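Local atomic coordinates of Alpha/beta hydrolase (Pseudomonas aeruginosa PAO1, PDB entry 4R1D), a protein that is probably a secreted lipase effector of the type VI secretion system (Tle4), an alpha/beta hydrolase that binds calcium and is held in complex with its inhibitor Tli4. Residues A[323-328]-A[409-414]; A[385-390]-A[399-404]. All blocks are in the same frame, centred on the assembly; numbering follows the deposited sequence.

Contact 1: A[323-328]-A[409-414]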
loop_
_atom_site.group_PDB
_atom_site.type_symbol
_atom_site.label_atom_id
_atom_site.label_comp_id
_atom_site.label_asym_id
_atom_site.label_seq_id
_atom_site.Cartn_x
_atom_site.Cartn_y
_atom_site.Cartn_z
ATOM N N ALA A 323 1.924 4.223 5.031
ATOM C CA ALA A 323 3.366 4.178 4.812
ATOM C C ALA A 323 4.096 5.020 5.849
ATOM O O ALA A 323 5.102 4.579 6.426
ATOM C CB ALA A 323 3.718 4.645 3.398
ATOM N N LEU A 324 3.582 6.228 6.087
ATOM C CA LEU A 324 4.208 7.159 7.021
ATOM C C LEU A 324 4.165 6.638 8.444
ATOM O O LEU A 324 5.000 7.012 9.269
ATOM C CB LEU A 324 3.510 8.524 6.985
ATOM C CG LEU A 324 3.945 9.429 5.842
ATOM C CD1 LEU A 324 3.067 10.675 5.795
ATOM C CD2 LEU A 324 5.429 9.799 5.958
ATOM N N GLU A 325 3.183 5.792 8.740
ATOM C CA GLU A 325 3.048 5.252 10.090
ATOM C C GLU A 325 4.207 4.332 10.474
ATOM O O GLU A 325 4.361 3.981 11.637
ATOM C CB GLU A 325 1.696 4.559 10.280
ATOM C CG GLU A 325 0.564 5.544 10.559
ATOM C CD GLU A 325 -0.815 4.949 10.342
ATOM O OE1 GLU A 325 -0.907 3.722 10.127
ATOM O OE2 GLU A 325 -1.800 5.719 10.386
ATOM N N LEU A 326 5.026 3.958 9.497
ATOM C CA LEU A 326 6.241 3.203 9.778
ATOM C C LEU A 326 7.334 4.093 10.381
ATOM O O LEU A 326 8.342 3.597 10.878
ATOM C CB LEU A 326 6.763 2.549 8.497
ATOM C CG LEU A 326 8.111 1.821 8.553
ATOM C CD1 LEU A 326 8.018 0.623 9.501
ATOM C CD2 LEU A 326 8.572 1.378 7.168
ATOM N N ALA A 327 7.145 5.407 10.324
ATOM C CA ALA A 327 8.173 6.324 10.825
ATOM C C ALA A 327 8.393 6.101 12.322
ATOM O O ALA A 327 7.455 5.760 13.036
ATOM C CB ALA A 327 7.768 7.748 10.554
ATOM N N PRO A 328 9.647 6.265 12.803
ATOM C CA PRO A 328 9.879 6.088 14.244
ATOM C C PRO A 328 8.952 6.956 15.111
ATOM O O PRO A 328 8.718 8.125 14.805
ATOM C CB PRO A 328 11.348 6.512 14.420
ATOM C CG PRO A 328 11.989 6.117 13.115
ATOM C CD PRO A 328 10.901 6.439 12.051
ATOM N N ASP A 409 0.721 14.891 11.944
ATOM C CA ASP A 409 0.065 15.029 13.241
ATOM C C ASP A 409 -0.846 13.822 13.506
ATOM O O ASP A 409 -0.926 13.313 14.634
ATOM C CB ASP A 409 -0.695 16.365 13.326
ATOM C CG ASP A 409 0.250 17.564 13.387
ATOM O OD1 ASP A 409 1.460 17.345 13.592
ATOM O OD2 ASP A 409 -0.209 18.717 13.249
ATOM N N SER A 410 -1.510 13.354 12.453
ATOM C CA SER A 410 -2.304 12.119 12.535
ATOM C C SER A 410 -1.490 10.905 12.968
ATOM O O SER A 410 -1.904 10.179 13.865
ATOM C CB SER A 410 -2.989 11.815 11.205
ATOM O OG SER A 410 -4.303 12.333 11.186
ATOM N N ILE A 411 -0.349 10.660 12.328
ATOM C CA ILE A 411 0.465 9.517 12.733
ATOM C C ILE A 411 0.971 9.670 14.169
ATOM O O ILE A 411 1.019 8.684 14.899
ATOM C CB ILE A 411 1.653 9.191 11.756
ATOM C CG1 ILE A 411 2.855 10.103 12.012
ATOM C CG2 ILE A 411 1.190 9.202 10.300
ATOM C CD1 ILE A 411 4.153 9.581 11.421
ATOM N N ALA A 412 1.335 10.886 14.582
ATOM C CA ALA A 412 1.793 11.100 15.956
ATOM C C ALA A 412 0.701 10.673 16.925
ATOM O O ALA A 412 0.969 10.051 17.960
ATOM C CB ALA A 412 2.171 12.569 16.186
ATOM N N ASN A 413 -0.540 10.986 16.574
ATOM C CA ASN A 413 -1.672 10.649 17.430
ATOM C C ASN A 413 -1.910 9.131 17.458
ATOM O O ASN A 413 -2.121 8.540 18.511
ATOM C CB ASN A 413 -2.926 11.415 16.984
ATOM C CG ASN A 413 -4.125 11.141 17.870
ATOM O OD1 ASN A 413 -4.077 11.362 19.081
ATOM N ND2 ASN A 413 -5.216 10.678 17.267
ATOM N N PHE A 414 -1.835 8.502 16.292
ATOM C CA PHE A 414 -1.982 7.049 16.206
ATOM C C PHE A 414 -0.862 6.336 16.959
ATOM O O PHE A 414 -1.115 5.420 17.730
ATOM C CB PHE A 414 -2.011 6.618 14.736
ATOM C CG PHE A 414 -2.113 5.124 14.529
ATOM C CD1 PHE A 414 -3.246 4.432 14.924
ATOM C CD2 PHE A 414 -1.084 4.425 13.915
ATOM C CE1 PHE A 414 -3.358 3.058 14.718
ATOM C CE2 PHE A 414 -1.178 3.049 13.712
ATOM C CZ PHE A 414 -2.325 2.366 14.113
#
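Glu-325 reaches across to Phe-414 with its carboxyl end, and the two side chains cross at about a right angle. The carboxylate plane is turned 29° from the ring plane, and its carbon CD comes to the ring obliquely, 3.6 Å from Phe-414 CD2. Both oxygens lie close to the CD2-CE2 side of the ring: Glu-325 OE1 is 3.7 Å from Phe-414 CE2 and OE2 3.8 Å from CD2. The polar bonds of this buried carboxylate come from elsewhere, OE2 pairing with the hydroxyl of Ser-214 and OE1 with the backbone N of Asn-215, which would hold the group at a set angle to the phenyl ring. Both segments, 323-328 and 409-414, lie in the chain between strands 274-280 and 427-432, neighbours in the parallel sheet of the alpha/beta hydrolase fold, and the turn that follows short helix 321-324 packs on helix 400-421. Ile-411, deposited in two conformers, slides past Glu-325 in the opposite direction in the one described here; its CG2 lies 3.7 Å from Glu-325 CG. Its CG1 sits between the backbone N and carbonyl carbon (chi1 81°). Beyond it, CD1 touches Leu-324 O at 3.5 Å and Ala-327 CB at 4.1 Å. The Leu-324 carbonyl also accepts from Ala-327 N, closing the type I turn 324-327, while the Glu-325 carbonyl bonds to the imidazole of His-415, next along the helix.

Contact 2: A[385-390]-A[399-404]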
loop_
_atom_site.group_PDB
_atom_site.type_symbol
_atom_site.label_atom_id
_atom_site.label_comp_id
_atom_site.label_asym_id
_atom_site.label_seq_id
_atom_site.Cartn_x
_atom_site.Cartn_y
_atom_site.Cartn_z
ATOM N N GLN A 385 8.262 19.728 -4.058
ATOM C CA GLN A 385 7.690 19.623 -5.398
ATOM C C GLN A 385 7.065 18.256 -5.617
ATOM O O GLN A 385 6.194 18.096 -6.467
ATOM C CB GLN A 385 8.771 19.849 -6.454
ATOM C CG GLN A 385 9.968 18.913 -6.309
ATOM C CD GLN A 385 11.038 19.152 -7.362
ATOM O OE1 GLN A 385 10.737 19.342 -8.539
ATOM N NE2 GLN A 385 12.294 19.150 -6.938
ATOM N N TYR A 386 7.510 17.274 -4.840
ATOM C CA TYR A 386 7.031 15.900 -5.017
ATOM C C TYR A 386 5.753 15.588 -4.238
ATOM O O TYR A 386 5.108 14.558 -4.476
ATOM C CB TYR A 386 8.140 14.913 -4.664
ATOM C CG TYR A 386 9.362 15.059 -5.547
ATOM C CD1 TYR A 386 9.299 14.738 -6.897
ATOM C CD2 TYR A 386 10.575 15.509 -5.036
ATOM C CE1 TYR A 386 10.403 14.851 -7.714
ATOM C CE2 TYR A 386 11.700 15.622 -5.854
ATOM C CZ TYR A 386 11.605 15.296 -7.193
ATOM O OH TYR A 386 12.698 15.403 -8.034
ATOM N N LEU A 387 5.372 16.467 -3.315
ATOM C CA LEU A 387 4.196 16.193 -2.474
ATOM C C LEU A 387 2.893 16.117 -3.281
ATOM O O LEU A 387 2.033 15.259 -3.030
ATOM C CB LEU A 387 4.067 17.245 -1.372
ATOM C CG LEU A 387 5.237 17.272 -0.387
ATOM C CD1 LEU A 387 5.161 18.519 0.507
ATOM C CD2 LEU A 387 5.241 15.997 0.453
ATOM N N ASP A 388 2.745 17.028 -4.235
ATOM C CA ASP A 388 1.581 17.046 -5.115
ATOM C C ASP A 388 2.049 17.531 -6.479
ATOM O O ASP A 388 2.316 18.715 -6.679
ATOM C CB ASP A 388 0.490 17.967 -4.565
ATOM C CG ASP A 388 -0.802 17.912 -5.383
ATOM O OD1 ASP A 388 -0.785 17.409 -6.525
ATOM O OD2 ASP A 388 -1.840 18.375 -4.871
ATOM N N MET A 389 2.163 16.610 -7.424
ATOM C CA MET A 389 2.698 16.957 -8.729
ATOM C C MET A 389 1.603 17.323 -9.732
ATOM O O MET A 389 1.881 17.520 -10.909
ATOM C CB MET A 389 3.562 15.811 -9.253
ATOM C CG MET A 389 4.697 15.430 -8.294
ATOM S SD MET A 389 5.879 14.253 -8.983
ATOM C CE MET A 389 4.969 12.714 -8.819
ATOM N N SER A 390 0.370 17.453 -9.256
ATOM C CA SER A 390 -0.780 17.540 -10.161
ATOM C C SER A 390 -0.929 18.894 -10.850
ATOM O O SER A 390 -1.567 19.005 -11.898
ATOM C CB SER A 390 -2.080 17.167 -9.435
ATOM O OG SER A 390 -2.476 18.178 -8.522
ATOM N N GLY A 399 -3.215 22.735 0.046
ATOM C CA GLY A 399 -1.785 22.959 -0.043
ATOM C C GLY A 399 -1.052 21.681 0.293
ATOM O O GLY A 399 -1.406 21.007 1.251
ATOM N N PRO A 400 -0.033 21.334 -0.504
ATOM C CA PRO A 400 0.682 20.062 -0.340
ATOM C C PRO A 400 1.307 19.919 1.044
ATOM O O PRO A 400 1.252 18.840 1.637
ATOM C CB PRO A 400 1.766 20.131 -1.421
ATOM C CG PRO A 400 1.145 21.014 -2.486
ATOM C CD PRO A 400 0.391 22.059 -1.714
ATOM N N ARG A 401 1.888 20.998 1.552
ATOM C CA ARG A 401 2.542 20.966 2.854
ATOM C C ARG A 401 1.489 20.946 3.967
ATOM O O ARG A 401 1.687 20.297 4.988
ATOM C CB ARG A 401 3.513 22.150 2.983
ATOM C CG ARG A 401 4.468 22.129 4.170
ATOM C CD ARG A 401 5.449 20.953 4.166
ATOM N NE ARG A 401 6.579 21.038 3.228
ATOM C CZ ARG A 401 7.705 20.338 3.392
ATOM N NH1 ARG A 401 7.833 19.567 4.460
ATOM N NH2 ARG A 401 8.701 20.410 2.516
ATOM N N ASP A 402 0.357 21.625 3.756
ATOM C CA ASP A 402 -0.754 21.584 4.708
ATOM C C ASP A 402 -1.172 20.137 4.908
ATOM O O ASP A 402 -1.333 19.673 6.028
ATOM C CB ASP A 402 -1.980 22.340 4.178
ATOM C CG ASP A 402 -1.881 23.845 4.347
ATOM O OD1 ASP A 402 -1.053 24.328 5.153
ATOM O OD2 ASP A 402 -2.666 24.550 3.672
ATOM N N ASN A 403 -1.384 19.444 3.799
ATOM C CA ASN A 403 -1.806 18.045 3.844
ATOM C C ASN A 403 -0.775 17.186 4.558
ATOM O O ASN A 403 -1.113 16.388 5.432
ATOM C CB ASN A 403 -2.027 17.517 2.432
ATOM C CG ASN A 403 -2.848 16.257 2.422
ATOM O OD1 ASN A 403 -4.051 16.300 2.671
ATOM N ND2 ASN A 403 -2.203 15.121 2.149
ATOM N N PHE A 404 0.486 17.350 4.169
ATOM C CA PHE A 404 1.572 16.571 4.754
ATOM C C PHE A 404 1.704 16.789 6.260
ATOM O O PHE A 404 1.842 15.829 7.017
ATOM C CB PHE A 404 2.899 16.866 4.035
ATOM C CG PHE A 404 4.087 16.198 4.664
ATOM C CD1 PHE A 404 4.218 14.812 4.641
ATOM C CD2 PHE A 404 5.074 16.945 5.287
ATOM C CE1 PHE A 404 5.311 14.194 5.230
ATOM C CE2 PHE A 404 6.174 16.323 5.869
ATOM C CZ PHE A 404 6.289 14.950 5.839
#
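Asp-388, whose CB packs 3.7 Å from CG of Pro-400, has its carboxylate oxygen OD1 gripped twice by Ser-390. The hydroxyl OG of Ser-390 donates to Asp-388 OD1 at 2.7 Å on the syn side, and the backbone N of Ser-390 donates to it at 3.0 Å on the anti side. Both donors stand off the same face of the carboxylate plane, by 24° and 27°, and the two bonds hold the carboxylate in place beside the proline ring. Leu-387 takes the neighbouring place, its CB 3.7 Å from Pro-400 CB. One of its methyls, CD1, rests over a face of the Arg-401 guanidinium, 4.0 Å from NE and offset toward the rim, where the bend at chi3 (76°) has placed NE. The other methyl, CD2, meets Phe-404 CB at 4.4 Å. The guanidinium is secured through NH2 by Ser-384 OG and Val-379 O. Ser-115 of the partner chain bonds through OG to Gly-399 N and Asp-402 OD2. Asp-388, which opens an Asx turn, and Leu-387 lie against the first turn of helix 400-421, with Gly-399 as N-cap and Pro-400 in the first helical position, a common place for proline at a helix start.

Helix 321-324 and its following turn supply the first half of contact 1. The chain then runs through strands 339-342 and 358-359 and helix 365-370 before reaching 385-390. Contact 2 closes a short loop, only eight residues separating its segments, as the chain enters helix 400-421. Further along that helix, 409-414 completes contact 1 and closes the much longer loop in which contact 2 is nested. Helix 400-421 therefore carries both, and it leads on to strand 427-432 of the parallel sheet. The contact centres are about 17 Å apart, yet the two join directly where Leu-324 CD1 packs on Phe-404 CE1 at 4.2 Å.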